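Local coordinates for stage II sporulation E family protein (Thermanaerovibrio acidaminovorans, PDB 3RNR) that is of unknown function but, as a PP2C-family member related to the sporulation phosphatase SpoIIE, probably removes phosphate from phosphoserine or phosphothreonine in proteins, at residues 159-164 with 206-211; 11-16 with 75-80. All coordinates share one frame; numbering follows the deposited sequence.

Contact 1. Residues 159-164 with 206-211; sequences GVLVVS and LALVIL
Two neighbouring interior strands of the mixed sheet, one of the two sheets of the PP2C beta sandwich, pair antiparallel here, their axes inclined at 175° and 4.7 Å apart at closest. Two closed rings of hydrogen bonds hold them. Val160 and Val209 exchange both bonds, Val160 N giving to Val209 O at 3.0 Å; Val162 and Ala207 do the same, and Val162 N reaches Ala207 O at 2.9 Å, nearly along the C=O axis. Between and beyond these rings lie the non-hydrogen-bonded pairs. At one of them Gly159 stands against Ile210 with its CA only 3.1 Å from Val209 O; with the fully extended backbone of Gly159, a CB would collide with that oxygen and with Ile210 CD1.

Side chains alternate between two buried faces. On one, Leu161 extends with CG anti to the backbone N (chi1 172°), which carries CD1 obliquely across to Leu208 CB at 3.8 Å. Leu208 has CG in the crowded position between its backbone N and carbonyl carbon, and its CB lies 3.3 Å from Val160 O. Leu206 runs alongside Val163, its CD2 against both valine methyls, 3.8 Å from Val163 CG1. Met178 and Leu180 of strand 176-181 continue this leucine-rich layer. The other face carries smaller groups, three valines and an alanine, which suit close sheet-to-sheet packing: Val160 CG1 lies beside Val209 CB, and Val162 CG2 meets Ala207 CB at 3.9 Å. Val162 rests there on Ala75 of strand 72-80. Past the last pair, Ser164 OG is hydrogen-bonded to Asp17 OD1, tying the strand's end to the opposite sheet. Such paired apolar strands, sealed on both faces, are typical of the central beta sandwich of PP2C phosphatases.

Contact 2. Residues 11-16 with 75-80; sequences AYCVVV and AVAAVN
Tyr12 holds its ring in the crowded position between its backbone N and carbonyl carbon (chi1 62°), so the ring leads away from strand 75-80 and CB is the atom that meets the other strand, 3.4 Å from Ala77 O and 4.1 Å from Ala78 CB. The small methyl of Ala78 suits this close pair, whose CA atoms are 4.0 Å apart, while the ring packs on Val37 and Leu40 of helix 25-41. Val14 and Val76, the next pair on this face, share one rotamer: CG2 is anti to the backbone N and dips toward the neighbouring strand, Val76 CG2 to Cys13 O at 3.5 Å and Val14 CG2 to Ala75 O at 3.7 Å. These antiparallel strands belong to the five-stranded sheet of the PP2C sandwich. Three reciprocal pairs of backbone bonds join them; the straightest runs from Val79 N to Ala11 O (2.8 Å, 173°). The hydrogen-bonded pairs point their side chains at the other sheet, and most are small. Cys13 has SG in the crowded position too (chi1 55°), 3.9 Å from Ala77 CB, and Val15 places CG2 there, with CG1 anti to the carbonyl carbon, so that CG2 lies 4.0 Å from Ala75 CB.

Contacts 1 and 2 are strand pairs from the two sheets, packed face to face, their centres about 7 Å apart. Contact 2 is complete in the chain before contact 1 begins. Side-chain packing joins the sheets, and compact groups let them approach closely: Val160 CG2 lies 3.6 Å from Ala77 CB, and Val209 CG1 lies 3.8 Å from Ala11 CB. Ala207 CB also comes within 3.8 Å of a backbone carbonyl oxygen, Val14 O. Cys13 fits against both Val160 and Val162. Both contacts also touch the second subunit, whose Arg175 packs on Ala11 and Val209 and hydrogen-bonds Ile210 O, so this end of the sandwich borders the dimer interface.

Contact 1. Residues 159-164 with 206-211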
# COMPACT_ATOMS: atom_id res chain seq x y z
N GLY B 159 10.29 13.96 5.41
CA GLY B 159 9.17 13.09 5.10
C GLY B 159 7.97 13.27 6.01
O GLY B 159 7.83 14.29 6.68
N VAL B 160 7.09 12.27 5.99
CA VAL B 160 5.87 12.32 6.76
C VAL B 160 5.60 10.95 7.37
O VAL B 160 5.91 9.90 6.77
CB VAL B 160 4.68 12.77 5.87
CG1 VAL B 160 4.52 11.82 4.66
CG2 VAL B 160 3.38 12.87 6.68
N LEU B 161 5.03 10.96 8.57
CA LEU B 161 4.67 9.73 9.27
C LEU B 161 3.21 9.82 9.69
O LEU B 161 2.78 10.83 10.26
CB LEU B 161 5.57 9.54 10.50
CG LEU B 161 5.20 8.40 11.46
CD1 LEU B 161 5.75 7.12 10.93
CD2 LEU B 161 5.74 8.68 12.85
N VAL B 162 2.44 8.78 9.38
CA VAL B 162 1.07 8.66 9.87
C VAL B 162 0.97 7.51 10.88
O VAL B 162 1.62 6.47 10.73
CB VAL B 162 0.04 8.54 8.73
CG1 VAL B 162 0.01 9.83 7.87
CG2 VAL B 162 0.34 7.33 7.84
N VAL B 163 0.13 7.70 11.90
CA VAL B 163 0.11 6.83 13.07
C VAL B 163 -1.32 6.51 13.48
O VAL B 163 -2.13 7.42 13.59
CB VAL B 163 0.69 7.56 14.29
CG1 VAL B 163 0.85 6.60 15.46
CG2 VAL B 163 2.01 8.20 13.94
N SER B 164 -1.63 5.22 13.69
CA SER B 164 -2.87 4.81 14.35
C SER B 164 -2.52 3.99 15.58
O SER B 164 -1.92 2.92 15.47
CB SER B 164 -3.70 3.96 13.40
OG SER B 164 -4.83 3.40 14.05
N LEU B 206 2.09 2.13 11.85
CA LEU B 206 2.86 3.23 11.30
C LEU B 206 3.03 3.08 9.80
O LEU B 206 3.19 1.96 9.30
CB LEU B 206 4.27 3.27 11.92
CG LEU B 206 4.44 3.44 13.42
CD1 LEU B 206 5.92 3.43 13.78
CD2 LEU B 206 3.76 4.73 13.91
N ALA B 207 2.99 4.20 9.10
CA ALA B 207 3.35 4.23 7.69
C ALA B 207 4.05 5.55 7.43
O ALA B 207 3.71 6.58 8.03
CB ALA B 207 2.13 4.08 6.80
N LEU B 208 5.02 5.53 6.53
CA LEU B 208 5.79 6.74 6.31
C LEU B 208 6.30 6.89 4.90
O LEU B 208 6.49 5.91 4.18
CB LEU B 208 6.95 6.83 7.31
CG LEU B 208 7.96 5.70 7.23
CD1 LEU B 208 9.18 6.17 6.45
CD2 LEU B 208 8.35 5.29 8.65
N VAL B 209 6.55 8.13 4.50
CA VAL B 209 7.19 8.43 3.23
C VAL B 209 8.39 9.33 3.46
O VAL B 209 8.31 10.23 4.23
CB VAL B 209 6.26 9.12 2.26
CG1 VAL B 209 6.99 9.42 0.96
CG2 VAL B 209 5.04 8.32 2.03
N ILE B 210 9.50 9.04 2.80
CA ILE B 210 10.68 9.89 2.81
C ILE B 210 10.98 10.31 1.39
O ILE B 210 11.03 9.49 0.51
CB ILE B 210 11.91 9.18 3.32
CG1 ILE B 210 11.67 8.52 4.65
CG2 ILE B 210 13.07 10.12 3.41
CD1 ILE B 210 11.38 9.42 5.69
N LEU B 211 11.16 11.59 1.18
CA LEU B 211 11.44 12.11 -0.13
C LEU B 211 12.81 11.63 -0.63
O LEU B 211 13.77 11.76 0.08
CB LEU B 211 11.39 13.61 -0.09
CG LEU B 211 11.66 14.31 -1.39
CD1 LEU B 211 10.86 13.78 -2.46
CD2 LEU B 211 11.44 15.74 -1.29

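Contact 2. Residues 11-16 with 75-80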
# COMPACT_ATOMS: atom_id res chain seq x y z
N ALA B 11 4.38 9.54 -3.88
CA ALA B 11 4.56 8.42 -2.96
C ALA B 11 3.64 8.73 -1.78
O ALA B 11 3.64 9.86 -1.29
CB ALA B 11 5.98 8.33 -2.50
N TYR B 12 2.86 7.75 -1.34
CA TYR B 12 1.83 8.01 -0.33
C TYR B 12 1.90 7.01 0.79
O TYR B 12 2.50 5.93 0.65
CB TYR B 12 0.44 7.97 -0.97
CG TYR B 12 0.09 6.62 -1.56
CD1 TYR B 12 -0.37 5.57 -0.76
CD2 TYR B 12 0.25 6.37 -2.92
CE1 TYR B 12 -0.69 4.33 -1.31
CE2 TYR B 12 -0.06 5.15 -3.47
CZ TYR B 12 -0.51 4.13 -2.66
OH TYR B 12 -0.81 2.91 -3.23
N CYS B 13 1.26 7.35 1.91
CA CYS B 13 1.16 6.45 3.05
C CYS B 13 -0.21 6.62 3.69
O CYS B 13 -0.79 7.70 3.65
CB CYS B 13 2.25 6.76 4.08
SG CYS B 13 2.32 8.49 4.68
N VAL B 14 -0.73 5.54 4.25
CA VAL B 14 -2.03 5.60 4.88
C VAL B 14 -2.10 4.60 6.03
O VAL B 14 -1.50 3.53 5.96
CB VAL B 14 -3.18 5.38 3.85
CG1 VAL B 14 -2.91 4.17 3.00
CG2 VAL B 14 -4.54 5.25 4.56
N VAL B 15 -2.80 4.99 7.10
CA VAL B 15 -3.17 4.06 8.15
C VAL B 15 -4.67 4.16 8.34
O VAL B 15 -5.24 5.26 8.27
CB VAL B 15 -2.45 4.35 9.50
CG1 VAL B 15 -0.94 4.05 9.38
CG2 VAL B 15 -2.69 5.82 9.95
N VAL B 16 -5.30 3.02 8.60
CA VAL B 16 -6.74 2.97 8.82
C VAL B 16 -7.03 2.02 9.98
O VAL B 16 -6.46 0.93 10.03
CB VAL B 16 -7.48 2.40 7.58
CG1 VAL B 16 -8.97 2.36 7.84
CG2 VAL B 16 -7.20 3.26 6.34
N ALA B 75 -5.48 8.25 8.69
CA ALA B 75 -4.65 9.39 8.36
C ALA B 75 -3.91 9.03 7.08
O ALA B 75 -3.51 7.89 6.89
CB ALA B 75 -3.66 9.69 9.49
N VAL B 76 -3.74 10.02 6.21
CA VAL B 76 -3.13 9.76 4.90
C VAL B 76 -2.26 10.95 4.48
O VAL B 76 -2.56 12.11 4.80
CB VAL B 76 -4.23 9.47 3.85
CG1 VAL B 76 -5.33 10.51 3.93
CG2 VAL B 76 -3.64 9.43 2.45
N ALA B 77 -1.16 10.66 3.79
CA ALA B 77 -0.31 11.73 3.30
C ALA B 77 0.29 11.32 1.96
O ALA B 77 0.37 10.13 1.64
CB ALA B 77 0.77 12.06 4.32
N ALA B 78 0.67 12.31 1.16
CA ALA B 78 1.28 12.00 -0.13
C ALA B 78 2.34 13.05 -0.39
O ALA B 78 2.13 14.22 -0.12
CB ALA B 78 0.25 12.02 -1.22
N VAL B 79 3.48 12.62 -0.92
CA VAL B 79 4.54 13.54 -1.28
C VAL B 79 4.66 13.56 -2.80
O VAL B 79 4.79 12.51 -3.42
CB VAL B 79 5.88 13.12 -0.68
CG1 VAL B 79 7.01 14.02 -1.19
CG2 VAL B 79 5.79 13.14 0.85
N ASN B 80 4.61 14.74 -3.39
CA ASN B 80 4.76 14.83 -4.83
C ASN B 80 6.25 14.74 -5.13
O ASN B 80 7.03 15.58 -4.69
CB ASN B 80 4.18 16.15 -5.34
CG ASN B 80 4.24 16.26 -6.86
OD1 ASN B 80 5.29 16.08 -7.46
ND2 ASN B 80 3.10 16.54 -7.47